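Local coordinates for protein Glucose/sorbosone dehydrogenases (Escherichia coli K12, PDB 2G8S) that belongs to the glucose/sorbosone dehydrogenase family, adopts a beta-propeller fold built of antiparallel sheets, and carries a bound calcium ion, at residues 24-29 against 75-80; 173-178 against 187-192; 236-241 against 258-263. All blocks are in the same frame, centred on the assembly; numbering follows the deposited sequence.

How the interactions relate
Followed from the N terminus, the three contacts come in series, each closing its own loop before the next opens, with no nesting or crossing. Interaction 1 joins residues 24-29, at strand 20-25, to residues 75-80, which hold the short helix 77-80; the closest ends are 46 residues apart, and two successive propeller sheets are brought together at their margins. Interaction 2 closes a tight loop between strands 165-170 and 191-194 of one sheet. Interaction 3 pins two parts of the long excursion between strands 222-225 and 265-267, near the calcium ion. Interactions 1 and 3 lie on opposite sides of the chain's centre, their centres about 38 Å apart; interaction 2 has nearest atoms about 10 Å from either.

Interaction 1 of 3, residues 24-29 against 75-80; sequences AFLPDN and PDFAQS. With EDO (1,2-ethanediol), chain K.
Pro27 and Phe77 bridge two backbones that stay well apart, the nearest alpha carbons being Pro27 CA and Ala78 CA at 8.0 Å, and no hydrogen bond spans the gap. Side chains therefore make the contact, and the Phe77 ring does most of it. The first side-chain bond of Phe77 points toward the other segment, and with CG anti to the backbone N (chi1 179°) the ring reaches Pro27 and Leu26. Pro27 meets it at about a right angle with two ring carbons: CD lies 3.6 Å from Phe77 CE2, and CG lies 3.7 Å from that same CE2. Leu26 adds one methyl at the far end of the ring, where CD2 stands 4.2 Å from Phe77 CZ, a looser touch. The contact is thus small and wholly apolar, with 109 Å² buried in total.

Just before Phe77, Asp76 occupies the N-cap position, yet its carboxylate makes no capping bond. Instead OD1 receives Ser80 OG at 2.7 Å, from well above the carboxylate plane, and also the O1 hydroxyl of a 1,2-ethanediol, probably from the crystallisation liquor, at 2.7 Å. The backbone O of Asp76 accepts from both Gln79 N and Ser80 N, which fixes the single turn carrying Phe77.

Around the contact, Leu26 and Phe77 both rest on Leu105 of strand 96-105, while Ala24 and Pro27 lean on Leu73 of strand 68-73. Residues 24-27 are in this way seated against the neighbouring antiparallel sheet that contains strands 68-73, 82-90 and 96-105.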
ATOM      1  N   ALA A  24      -8.667  -5.069  -6.820  1.00  8.27           N
ATOM      2  CA  ALA A  24      -8.232  -4.821  -8.186  1.00  8.72           C
ATOM      3  C   ALA A  24      -9.447  -4.874  -9.082  1.00  9.17           C
ATOM      4  O   ALA A  24     -10.206  -5.839  -9.037  1.00  9.57           O
ATOM      5  CB  ALA A  24      -7.195  -5.855  -8.620  1.00  9.00           C
ATOM      6  N   PHE A  25      -9.637  -3.842  -9.891  1.00  9.17           N
ATOM      7  CA  PHE A  25     -10.749  -3.815 -10.832  1.00  9.76           C
ATOM      8  C   PHE A  25     -10.432  -4.666 -12.040  1.00 10.40           C
ATOM      9  O   PHE A  25      -9.369  -4.511 -12.646  1.00 10.95           O
ATOM     10  CB  PHE A  25     -11.026  -2.386 -11.312  1.00  9.76           C
ATOM     11  CG  PHE A  25     -11.338  -1.425 -10.211  1.00  9.26           C
ATOM     12  CD1 PHE A  25     -12.574  -1.451  -9.569  1.00  9.75           C
ATOM     13  CD2 PHE A  25     -10.398  -0.476  -9.824  1.00  9.33           C
ATOM     14  CE1 PHE A  25     -12.867  -0.543  -8.539  1.00  8.19           C
ATOM     15  CE2 PHE A  25     -10.680   0.431  -8.798  1.00 10.09           C
ATOM     16  CZ  PHE A  25     -11.914   0.387  -8.154  1.00  9.66           C
ATOM     17  N   LEU A  26     -11.351  -5.560 -12.391  1.00 10.79           N
ATOM     18  CA  LEU A  26     -11.205  -6.348 -13.608  1.00 11.79           C
ATOM     19  C   LEU A  26     -11.765  -5.563 -14.786  1.00 13.18           C
ATOM     20  O   LEU A  26     -12.758  -4.854 -14.633  1.00 13.47           O
ATOM     21  CB  LEU A  26     -11.929  -7.688 -13.472  1.00 11.03           C
ATOM     22  CG  LEU A  26     -11.365  -8.612 -12.392  1.00 11.16           C
ATOM     23  CD1 LEU A  26     -12.286  -9.814 -12.209  1.00 12.42           C
ATOM     24  CD2 LEU A  26      -9.939  -9.035 -12.740  1.00 12.61           C
ATOM     25  N   PRO A  27     -11.132  -5.687 -15.965  1.00 14.48           N
ATOM     26  CA  PRO A  27     -11.604  -4.923 -17.126  1.00 16.06           C
ATOM     27  C   PRO A  27     -12.969  -5.382 -17.633  1.00 17.36           C
ATOM     28  O   PRO A  27     -13.477  -6.433 -17.218  1.00 16.93           O
ATOM     29  CB  PRO A  27     -10.530  -5.189 -18.188  1.00 16.43           C
ATOM     30  CG  PRO A  27      -9.886  -6.464 -17.784  1.00 16.19           C
ATOM     31  CD  PRO A  27      -9.955  -6.518 -16.283  1.00 14.96           C
ATOM     32  N   ASP A  28     -13.550  -4.563 -18.517  1.00 18.60           N
ATOM     33  CA  ASP A  28     -14.799  -4.895 -19.204  0.80 19.58           C
ATOM     34  C   ASP A  28     -15.939  -5.263 -18.247  1.00 19.16           C
ATOM     35  O   ASP A  28     -16.710  -6.199 -18.502  1.00 19.67           O
ATOM     36  CB  ASP A  28     -14.558  -6.001 -20.246  0.80 20.27           C
ATOM     37  CG  ASP A  28     -13.471  -5.635 -21.248  0.80 21.68           C
ATOM     38  OD1 ASP A  28     -13.405  -4.456 -21.666  0.80 23.08           O
ATOM     39  OD2 ASP A  28     -12.677  -6.529 -21.618  0.80 23.57           O
ATOM     40  N   ASN A  29     -16.031  -4.513 -17.145  1.00 19.02           N
ATOM     41  CA  ASN A  29     -17.132  -4.623 -16.192  0.60 18.46           C
ATOM     42  C   ASN A  29     -17.284  -6.021 -15.563  1.00 17.95           C
ATOM     43  O   ASN A  29     -18.392  -6.465 -15.246  1.00 17.74           O
ATOM     44  CB  ASN A  29     -18.436  -4.161 -16.860  0.60 18.72           C
ATOM     45  CG  ASN A  29     -19.333  -3.376 -15.930  0.60 18.72           C
ATOM     46  OD1 ASN A  29     -20.531  -3.270 -16.173  0.60 19.18           O
ATOM     47  ND2 ASN A  29     -18.763  -2.809 -14.868  0.60 17.94           N
ATOM     48  N   PRO A  75       0.393  -4.615 -15.946  1.00 10.39           N
ATOM     49  CA  PRO A  75      -0.020  -3.633 -16.958  1.00 11.26           C
ATOM     50  C   PRO A  75      -0.530  -4.269 -18.257  1.00 11.76           C
ATOM     51  O   PRO A  75      -1.416  -3.701 -18.894  1.00 13.00           O
ATOM     52  CB  PRO A  75       1.256  -2.830 -17.214  1.00 11.74           C
ATOM     53  CG  PRO A  75       2.043  -2.977 -15.934  1.00 11.61           C
ATOM     54  CD  PRO A  75       1.774  -4.387 -15.482  1.00 11.12           C
ATOM     55  N   ASP A  76       0.020  -5.424 -18.629  1.00 11.39           N
ATOM     56  CA  ASP A  76      -0.404  -6.118 -19.858  1.00 11.11           C
ATOM     57  C   ASP A  76      -1.476  -7.194 -19.619  1.00 10.62           C
ATOM     58  O   ASP A  76      -1.601  -8.136 -20.417  1.00 10.67           O
ATOM     59  CB  ASP A  76       0.804  -6.694 -20.619  1.00 11.51           C
ATOM     60  CG  ASP A  76       1.438  -7.892 -19.917  1.00 12.17           C
ATOM     61  OD1 ASP A  76       1.120  -8.144 -18.733  1.00 12.49           O
ATOM     62  OD2 ASP A  76       2.275  -8.574 -20.551  1.00 13.81           O
ATOM     63  N   PHE A  77      -2.250  -7.044 -18.541  1.00 10.27           N
ATOM     64  CA  PHE A  77      -3.303  -8.010 -18.164  1.00 10.38           C
ATOM     65  C   PHE A  77      -4.217  -8.399 -19.338  1.00 11.07           C
ATOM     66  O   PHE A  77      -4.608  -9.557 -19.469  1.00 11.06           O
ATOM     67  CB  PHE A  77      -4.147  -7.481 -16.991  1.00 10.22           C
ATOM     68  CG  PHE A  77      -5.260  -8.412 -16.575  1.00  9.91           C
ATOM     69  CD1 PHE A  77      -5.034  -9.406 -15.624  1.00  9.94           C
ATOM     70  CD2 PHE A  77      -6.529  -8.304 -17.138  1.00 10.74           C
ATOM     71  CE1 PHE A  77      -6.054 -10.276 -15.243  1.00  9.93           C
ATOM     72  CE2 PHE A  77      -7.552  -9.177 -16.769  1.00 10.58           C
ATOM     73  CZ  PHE A  77      -7.319 -10.159 -15.813  1.00 10.30           C
ATOM     74  N   ALA A  78      -4.542  -7.426 -20.185  1.00 11.81           N
ATOM     75  CA  ALA A  78      -5.410  -7.659 -21.345  1.00 12.87           C
ATOM     76  C   ALA A  78      -4.940  -8.828 -22.207  1.00 13.17           C
ATOM     77  O   ALA A  78      -5.769  -9.518 -22.820  1.00 14.56           O
ATOM     78  CB  ALA A  78      -5.529  -6.395 -22.184  1.00 13.10           C
ATOM     79  N   GLN A  79      -3.627  -9.048 -22.251  1.00 12.98           N
ATOM     80  CA  GLN A  79      -3.048 -10.164 -23.006  0.80 13.03           C
ATOM     81  C   GLN A  79      -2.582 -11.298 -22.088  1.00 12.67           C
ATOM     82  O   GLN A  79      -2.848 -12.472 -22.359  1.00 13.34           O
ATOM     83  CB  GLN A  79      -1.886  -9.699 -23.895  0.80 13.45           C
ATOM     84  CG  GLN A  79      -2.293  -8.838 -25.103  0.80 15.17           C
ATOM     85  CD  GLN A  79      -2.553  -7.380 -24.753  0.80 16.43           C
ATOM     86  OE1 GLN A  79      -3.532  -6.779 -25.211  0.80 17.25           O
ATOM     87  NE2 GLN A  79      -1.677  -6.800 -23.944  0.80 17.69           N
ATOM     88  N   SER A  80      -1.890 -10.934 -21.006  1.00 11.55           N
ATOM     89  CA  SER A  80      -1.221 -11.902 -20.130  1.00 10.87           C
ATOM     90  C   SER A  80      -2.117 -12.523 -19.060  1.00 10.32           C
ATOM     91  O   SER A  80      -1.845 -13.631 -18.585  1.00 10.59           O
ATOM     92  CB  SER A  80      -0.045 -11.235 -19.425  1.00 11.42           C
ATOM     93  OG  SER A  80      -0.510 -10.332 -18.436  1.00 11.15           O
TER
HETATM   94  C1  EDO K3017       4.396  -7.452 -18.103  1.00 22.60           C
HETATM   95  O1  EDO K3017       3.377  -8.085 -17.319  1.00 21.82           O
HETATM   96  C2  EDO K3017       4.233  -5.932 -18.092  1.00 22.99           C
HETATM   97  O2  EDO K3017       2.875  -5.542 -18.341  1.00 23.30           O

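Interaction 2 of 3, residues 173-178 against 187-192; sequences GEIPDD and VRAEIW
Ile175 reaches Ala189 and Glu190 with both branches, because its first torsion (chi1 -57°) sets CG1 beside the backbone N and CG2 anti to that N. CG2 lies 3.7 Å from Ala189 CB, while CD1, on the other branch, is 3.8 Å from Glu190 OE2. Glu190 is bent at chi2 (92°), and its CG stands 4.1 Å from Ile175 CG1, so the isoleucine lies at an oblique angle across the folded acid. No hydrogen bond joins the segments.

The same bend presents the carboxylate to Arg188, which grips it side-on with two nitrogens: NE donates to Glu190 OE1 at 2.9 Å, and NH2 to Glu190 OE2 at 2.8 Å. Both oxygens lie close to the guanidinium plane, and the NH2 bond is nearly straight, but NH2 meets OE2 from above the carboxylate plane, so the two groups are not coplanar. The bridge links the first and third residues of a type I beta turn, Arg188 to Ile191, and fixes the rotation of the group against which Ile175 rests.

Ile175 also touches Ile182 in the intervening loop. Glu190 packs on Val167 and Pro176 on Arg168, both of strand 165-170, to which the turn delivers the antiparallel edge strand 191-194.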
ATOM      1  N   GLY A 173       9.875  -8.433 -12.517  1.00 12.57           N
ATOM      2  CA  GLY A 173      10.462  -8.818 -11.240  1.00 12.39           C
ATOM      3  C   GLY A 173      11.975  -8.959 -11.255  1.00 12.63           C
ATOM      4  O   GLY A 173      12.547  -9.533 -10.331  1.00 13.20           O
ATOM      5  N   GLU A 174      12.615  -8.432 -12.298  1.00 12.67           N
ATOM      6  CA  GLU A 174      14.075  -8.466 -12.412  0.80 13.47           C
ATOM      7  C   GLU A 174      14.685  -7.203 -11.813  1.00 13.09           C
ATOM      8  O   GLU A 174      13.989  -6.204 -11.605  1.00 13.05           O
ATOM      9  CB  GLU A 174      14.506  -8.602 -13.883  0.80 14.34           C
ATOM     10  CG  GLU A 174      13.918  -9.812 -14.604  0.80 17.11           C
ATOM     11  CD  GLU A 174      14.531 -11.139 -14.173  0.80 20.54           C
ATOM     12  OE1 GLU A 174      15.580 -11.139 -13.489  0.80 21.75           O
ATOM     13  OE2 GLU A 174      13.962 -12.194 -14.531  0.80 22.91           O
ATOM     14  N   ILE A 175      15.983  -7.249 -11.531  1.00 12.76           N
ATOM     15  CA  ILE A 175      16.685  -6.068 -11.028  1.00 13.03           C
ATOM     16  C   ILE A 175      17.091  -5.149 -12.183  1.00 12.85           C
ATOM     17  O   ILE A 175      17.824  -5.578 -13.095  1.00 12.49           O
ATOM     18  CB  ILE A 175      17.910  -6.455 -10.181  1.00 13.52           C
ATOM     19  CG1 ILE A 175      17.470  -7.357  -9.018  1.00 14.83           C
ATOM     20  CG2 ILE A 175      18.639  -5.193  -9.696  1.00 14.54           C
ATOM     21  CD1 ILE A 175      18.606  -7.979  -8.235  1.00 17.19           C
ATOM     22  N   PRO A 176      16.602  -3.894 -12.182  1.00 12.68           N
ATOM     23  CA  PRO A 176      16.994  -2.946 -13.231  1.00 12.86           C
ATOM     24  C   PRO A 176      18.491  -2.634 -13.221  1.00 13.53           C
ATOM     25  O   PRO A 176      19.083  -2.464 -12.144  1.00 13.80           O
ATOM     26  CB  PRO A 176      16.190  -1.679 -12.889  1.00 12.87           C
ATOM     27  CG  PRO A 176      15.070  -2.155 -12.031  1.00 12.52           C
ATOM     28  CD  PRO A 176      15.639  -3.293 -11.238  1.00 12.53           C
ATOM     29  N   ASP A 177      19.078  -2.531 -14.414  1.00 14.42           N
ATOM     30  CA  ASP A 177      20.507  -2.244 -14.534  0.70 15.11           C
ATOM     31  C   ASP A 177      20.880  -0.821 -14.108  1.00 14.73           C
ATOM     32  O   ASP A 177      22.063  -0.516 -13.922  1.00 15.59           O
ATOM     33  CB  ASP A 177      20.996  -2.528 -15.961  0.70 15.89           C
ATOM     34  CG  ASP A 177      21.242  -4.011 -16.218  0.70 18.14           C
ATOM     35  OD1 ASP A 177      21.285  -4.403 -17.404  0.70 21.55           O
ATOM     36  OD2 ASP A 177      21.403  -4.783 -15.244  0.70 19.97           O
ATOM     37  N   ASP A 178      19.873   0.038 -13.932  1.00 13.75           N
ATOM     38  CA  ASP A 178      20.106   1.432 -13.544  1.00 13.24           C
ATOM     39  C   ASP A 178      19.619   1.768 -12.125  1.00 12.50           C
ATOM     40  O   ASP A 178      19.518   2.940 -11.773  1.00 12.71           O
ATOM     41  CB  ASP A 178      19.470   2.398 -14.553  1.00 13.43           C
ATOM     42  CG  ASP A 178      17.955   2.312 -14.578  1.00 14.36           C
ATOM     43  OD1 ASP A 178      17.410   1.197 -14.445  1.00 14.92           O
ATOM     44  OD2 ASP A 178      17.300   3.363 -14.732  1.00 15.53           O
ATOM     45  N   VAL A 187      25.315  -3.528  -0.643  1.00 17.42           N
ATOM     46  CA  VAL A 187      23.936  -3.023  -0.739  1.00 15.69           C
ATOM     47  C   VAL A 187      23.046  -3.959  -1.556  1.00 14.78           C
ATOM     48  O   VAL A 187      23.520  -4.649  -2.470  1.00 15.26           O
ATOM     49  CB  VAL A 187      23.922  -1.620  -1.344  1.00 15.40           C
ATOM     50  N   ARG A 188      21.753  -3.988  -1.223  1.00 13.11           N
ATOM     51  CA  ARG A 188      20.792  -4.746  -2.021  1.00 11.91           C
ATOM     52  C   ARG A 188      20.403  -3.938  -3.261  1.00 11.26           C
ATOM     53  O   ARG A 188      19.885  -2.818  -3.149  1.00 10.79           O
ATOM     54  CB  ARG A 188      19.547  -5.094  -1.199  1.00 11.67           C
ATOM     55  CG  ARG A 188      19.783  -6.097  -0.071  1.00 11.34           C
ATOM     56  CD  ARG A 188      20.152  -7.480  -0.587  1.00 12.87           C
ATOM     57  NE  ARG A 188      19.162  -8.075  -1.494  1.00 12.21           N
ATOM     58  CZ  ARG A 188      18.499  -9.211  -1.262  1.00 12.13           C
ATOM     59  NH1 ARG A 188      18.678  -9.896  -0.131  1.00 12.43           N
ATOM     60  NH2 ARG A 188      17.655  -9.671  -2.179  1.00 11.62           N
ATOM     61  N   ALA A 189      20.645  -4.523  -4.435  1.00 10.67           N
ATOM     62  CA  ALA A 189      20.430  -3.854  -5.713  1.00 10.30           C
ATOM     63  C   ALA A 189      18.965  -3.512  -5.975  1.00  9.61           C
ATOM     64  O   ALA A 189      18.676  -2.663  -6.820  1.00 10.04           O
ATOM     65  CB  ALA A 189      20.980  -4.705  -6.861  1.00 10.72           C
ATOM     66  N   GLU A 190      18.055  -4.170  -5.249  1.00  8.96           N
ATOM     67  CA  GLU A 190      16.613  -3.945  -5.423  1.00  8.80           C
ATOM     68  C   GLU A 190      16.154  -2.578  -4.904  1.00  8.51           C
ATOM     69  O   GLU A 190      15.073  -2.108  -5.271  1.00  8.41           O
ATOM     70  CB  GLU A 190      15.814  -5.041  -4.718  1.00  8.89           C
ATOM     71  CG  GLU A 190      16.073  -6.461  -5.239  1.00 10.26           C
ATOM     72  CD  GLU A 190      17.179  -7.210  -4.503  1.00 11.55           C
ATOM     73  OE1 GLU A 190      17.957  -6.592  -3.741  1.00 10.99           O
ATOM     74  OE2 GLU A 190      17.257  -8.447  -4.690  1.00 12.58           O
ATOM     75  N   ILE A 191      16.972  -1.946  -4.063  1.00  8.29           N
ATOM     76  CA  ILE A 191      16.575  -0.718  -3.358  1.00  8.27           C
ATOM     77  C   ILE A 191      16.499   0.511  -4.269  1.00  8.32           C
ATOM     78  O   ILE A 191      17.431   0.806  -5.022  1.00  8.40           O
ATOM     79  CB  ILE A 191      17.516  -0.435  -2.149  1.00  8.27           C
ATOM     80  CG1 ILE A 191      17.398  -1.558  -1.106  1.00  8.09           C
ATOM     81  CG2 ILE A 191      17.208   0.945  -1.514  1.00  9.37           C
ATOM     82  CD1 ILE A 191      18.521  -1.573  -0.087  1.00  8.36           C
ATOM     83  N   TRP A 192      15.381   1.230  -4.166  1.00  7.51           N
ATOM     84  CA  TRP A 192      15.195   2.521  -4.815  1.00  7.43           C
ATOM     85  C   TRP A 192      15.357   3.657  -3.803  1.00  7.47           C
ATOM     86  O   TRP A 192      16.135   4.574  -4.022  1.00  7.93           O
ATOM     87  CB  TRP A 192      13.807   2.581  -5.452  1.00  7.97           C
ATOM     88  CG  TRP A 192      13.598   3.715  -6.409  1.00  8.39           C
ATOM     89  CD1 TRP A 192      12.771   4.800  -6.248  1.00  8.43           C
ATOM     90  CD2 TRP A 192      14.204   3.862  -7.699  1.00  7.87           C
ATOM     91  NE1 TRP A 192      12.827   5.610  -7.361  1.00  8.86           N
ATOM     92  CE2 TRP A 192      13.697   5.058  -8.268  1.00  8.57           C
ATOM     93  CE3 TRP A 192      15.128   3.100  -8.428  1.00  8.36           C
ATOM     94  CZ2 TRP A 192      14.085   5.505  -9.540  1.00  9.19           C
ATOM     95  CZ3 TRP A 192      15.512   3.543  -9.688  1.00  9.03           C
ATOM     96  CH2 TRP A 192      14.994   4.736 -10.230  1.00  9.30           C
TER

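Interaction 3 of 3, residues 236-241 against 258-263; sequences PLATWG and AGTEQP. With EDO (1,2-ethanediol), chain E; EDO (1,2-ethanediol), chain N.
Trp240 and Gln262 are joined by the hydrogen bond across this contact: NE1 donates to Gln262 OE1 at 2.9 Å, moderately bent (145°). Trp240 CG lies beside the backbone N, anti to the carbonyl carbon (chi1 -74°), which brings the pyrrole edge with NE1 to Gln262. The oxygen sits at the edge of the indole, near the ring plane, and is met in its own carbonyl plane on a lone pair. Ring and amide planes stand 78° apart. Gln262 is bent at chi2, folding its amide back to that edge, while its NE2 is held by Glu255 O. Pro263 packs beside the same edge, its CG 4.0 Å from Trp240 CD1.

Both segments belong to the long loop between strands 222-225 and 265-267 of one propeller sheet. Trp240 and Pro263 each touch Glu223, a calcium ligand, and the Pro263 side chain lies about 5 Å from the ion, while the indole stacks on Tyr266.

Earlier in both segments, Ala238 CB approaches Thr260 OG1 at 3.9 Å, a hydroxyl bonded to Val257 O. Thr239 OG1 accepts from Gly241 N at 3.0 Å in an ST turn, and shares a 2.7 Å hydrogen bond with O2 of a 1,2-ethanediol.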
ATOM      1  N   PRO A 236      15.039   5.820  11.190  1.00  6.64           N
ATOM      2  CA  PRO A 236      14.521   6.474  12.394  1.00  7.02           C
ATOM      3  C   PRO A 236      15.381   7.632  12.897  1.00  7.12           C
ATOM      4  O   PRO A 236      15.179   8.092  14.027  1.00  7.30           O
ATOM      5  CB  PRO A 236      14.554   5.332  13.413  1.00  7.29           C
ATOM      6  CG  PRO A 236      15.841   4.593  13.040  1.00  7.39           C
ATOM      7  CD  PRO A 236      16.057   4.805  11.549  1.00  7.08           C
ATOM      8  N   LEU A 237      16.328   8.089  12.077  1.00  6.97           N
ATOM      9  CA  LEU A 237      17.147   9.258  12.404  1.00  7.43           C
ATOM     10  C   LEU A 237      16.339  10.552  12.414  1.00  7.09           C
ATOM     11  O   LEU A 237      16.630  11.476  13.194  1.00  7.62           O
ATOM     12  CB  LEU A 237      18.310   9.397  11.415  1.00  8.20           C
ATOM     13  CG  LEU A 237      19.246   8.193  11.290  1.00  9.20           C
ATOM     14  CD1 LEU A 237      20.318   8.465  10.237  1.00 11.28           C
ATOM     15  CD2 LEU A 237      19.879   7.862  12.640  1.00 12.04           C
ATOM     16  N   ALA A 238      15.345  10.624  11.528  1.00  6.70           N
ATOM     17  CA  ALA A 238      14.475  11.795  11.411  1.00  6.40           C
ATOM     18  C   ALA A 238      13.042  11.313  11.564  1.00  6.56           C
ATOM     19  O   ALA A 238      12.645  10.329  10.935  1.00  6.19           O
ATOM     20  CB  ALA A 238      14.667  12.494  10.051  1.00  6.94           C
ATOM     21  N   THR A 239      12.274  11.994  12.411  1.00  6.25           N
ATOM     22  CA  THR A 239      10.862  11.667  12.573  1.00  6.87           C
ATOM     23  C   THR A 239      10.067  12.868  13.070  1.00  7.06           C
ATOM     24  O   THR A 239      10.583  13.688  13.841  1.00  7.13           O
ATOM     25  CB  THR A 239      10.654  10.457  13.516  1.00  6.99           C
ATOM     26  OG1 THR A 239       9.259  10.131  13.593  1.00  7.35           O
ATOM     27  CG2 THR A 239      11.180  10.768  14.902  1.00  8.13           C
ATOM     28  N   TRP A 240       8.817  12.961  12.616  1.00  6.48           N
ATOM     29  CA  TRP A 240       7.875  13.931  13.144  1.00  6.77           C
ATOM     30  C   TRP A 240       7.027  13.357  14.268  1.00  7.80           C
ATOM     31  O   TRP A 240       6.156  14.048  14.794  1.00  8.69           O
ATOM     32  CB  TRP A 240       6.986  14.471  12.025  1.00  6.29           C
ATOM     33  CG  TRP A 240       7.706  15.416  11.119  1.00  6.21           C
ATOM     34  CD1 TRP A 240       8.185  15.155   9.858  1.00  6.53           C
ATOM     35  CD2 TRP A 240       8.047  16.780  11.403  1.00  5.90           C
ATOM     36  NE1 TRP A 240       8.794  16.278   9.339  1.00  6.37           N
ATOM     37  CE2 TRP A 240       8.716  17.291  10.265  1.00  6.33           C
ATOM     38  CE3 TRP A 240       7.825  17.628  12.502  1.00  7.35           C
ATOM     39  CZ2 TRP A 240       9.181  18.609  10.201  1.00  7.47           C
ATOM     40  CZ3 TRP A 240       8.284  18.941  12.441  1.00  7.04           C
ATOM     41  CH2 TRP A 240       8.960  19.417  11.291  1.00  7.27           C
ATOM     42  N   GLY A 241       7.299  12.111  14.643  1.00  8.43           N
ATOM     43  CA  GLY A 241       6.594  11.468  15.739  1.00  9.43           C
ATOM     44  C   GLY A 241       7.477  11.285  16.957  1.00 10.95           C
ATOM     45  O   GLY A 241       8.657  11.667  16.961  1.00 11.12           O
ATOM     46  N   ALA A 258      20.007  16.779   8.210  1.00 11.14           N
ATOM     47  CA  ALA A 258      20.790  16.878   6.983  1.00 11.97           C
ATOM     48  C   ALA A 258      21.054  15.502   6.378  1.00 11.73           C
ATOM     49  O   ALA A 258      21.349  14.542   7.095  1.00 12.29           O
ATOM     50  CB  ALA A 258      22.094  17.588   7.258  1.00 12.31           C
ATOM     51  N   GLY A 259      20.935  15.420   5.056  1.00 11.48           N
ATOM     52  CA  GLY A 259      21.177  14.172   4.338  1.00 10.89           C
ATOM     53  C   GLY A 259      19.937  13.311   4.185  1.00 10.67           C
ATOM     54  O   GLY A 259      19.995  12.233   3.580  1.00 11.09           O
ATOM     55  N   THR A 260      18.822  13.784   4.740  1.00  9.40           N
ATOM     56  CA  THR A 260      17.554  13.060   4.651  1.00  8.69           C
ATOM     57  C   THR A 260      16.468  13.963   4.072  1.00  8.29           C
ATOM     58  O   THR A 260      16.495  15.184   4.249  1.00  8.74           O
ATOM     59  CB  THR A 260      17.080  12.521   6.026  1.00  8.46           C
ATOM     60  OG1 THR A 260      16.605  13.592   6.845  1.00  8.33           O
ATOM     61  CG2 THR A 260      18.201  11.782   6.760  1.00  7.78           C
ATOM     62  N   GLU A 261      15.503  13.344   3.400  1.00  7.84           N
ATOM     63  CA  GLU A 261      14.459  14.046   2.670  1.00  7.88           C
ATOM     64  C   GLU A 261      13.204  14.179   3.518  1.00  7.49           C
ATOM     65  O   GLU A 261      12.764  13.214   4.167  1.00  7.15           O
ATOM     66  CB  GLU A 261      14.102  13.252   1.414  1.00  7.83           C
ATOM     67  CG  GLU A 261      15.192  13.239   0.369  1.00 11.03           C
ATOM     68  CD  GLU A 261      15.369  14.617  -0.238  1.00 15.76           C
ATOM     69  OE1 GLU A 261      14.451  15.093  -0.939  1.00 19.27           O
ATOM     70  OE2 GLU A 261      16.412  15.233   0.004  1.00 18.01           O
ATOM     71  N   GLN A 262      12.610  15.370   3.471  1.00  7.23           N
ATOM     72  CA  GLN A 262      11.364  15.653   4.182  1.00  6.81           C
ATOM     73  C   GLN A 262      10.136  15.116   3.442  1.00  6.50           C
ATOM     74  O   GLN A 262      10.135  15.005   2.202  1.00  6.99           O
ATOM     75  CB  GLN A 262      11.213  17.161   4.404  1.00  6.84           C
ATOM     76  CG  GLN A 262      12.083  17.703   5.533  1.00  5.92           C
ATOM     77  CD  GLN A 262      11.662  17.160   6.883  1.00  6.26           C
ATOM     78  OE1 GLN A 262      10.528  17.352   7.311  1.00  6.48           O
ATOM     79  NE2 GLN A 262      12.565  16.450   7.546  1.00  6.52           N
ATOM     80  N   PRO A 263       9.072  14.792   4.200  1.00  6.19           N
ATOM     81  CA  PRO A 263       7.796  14.456   3.562  1.00  6.27           C
ATOM     82  C   PRO A 263       7.145  15.719   3.003  1.00  6.28           C
ATOM     83  O   PRO A 263       7.513  16.831   3.394  1.00  7.37           O
ATOM     84  CB  PRO A 263       6.964  13.922   4.730  1.00  6.36           C
ATOM     85  CG  PRO A 263       7.498  14.689   5.925  1.00  5.93           C
ATOM     86  CD  PRO A 263       8.985  14.761   5.674  1.00  5.97           C
TER
HETATM   87  C1  EDO E3002       7.675   7.747   9.541  1.00 10.05           C
HETATM   88  O1  EDO E3002       8.966   7.418   8.994  1.00  9.94           O
HETATM   89  C2  EDO E3002       7.851   8.140  11.007  1.00 10.27           C
HETATM   90  O2  EDO E3002       8.838   9.162  11.108  1.00  7.84           O
HETATM   91  C1  EDO N3021       3.436  13.572  18.559  1.00 30.60           C
HETATM   92  O1  EDO N3021       2.608  14.682  18.938  1.00 31.28           O
HETATM   93  C2  EDO N3021       4.100  13.858  17.217  1.00 29.93           C
HETATM   94  O2  EDO N3021       5.244  14.703  17.412  1.00 30.31           O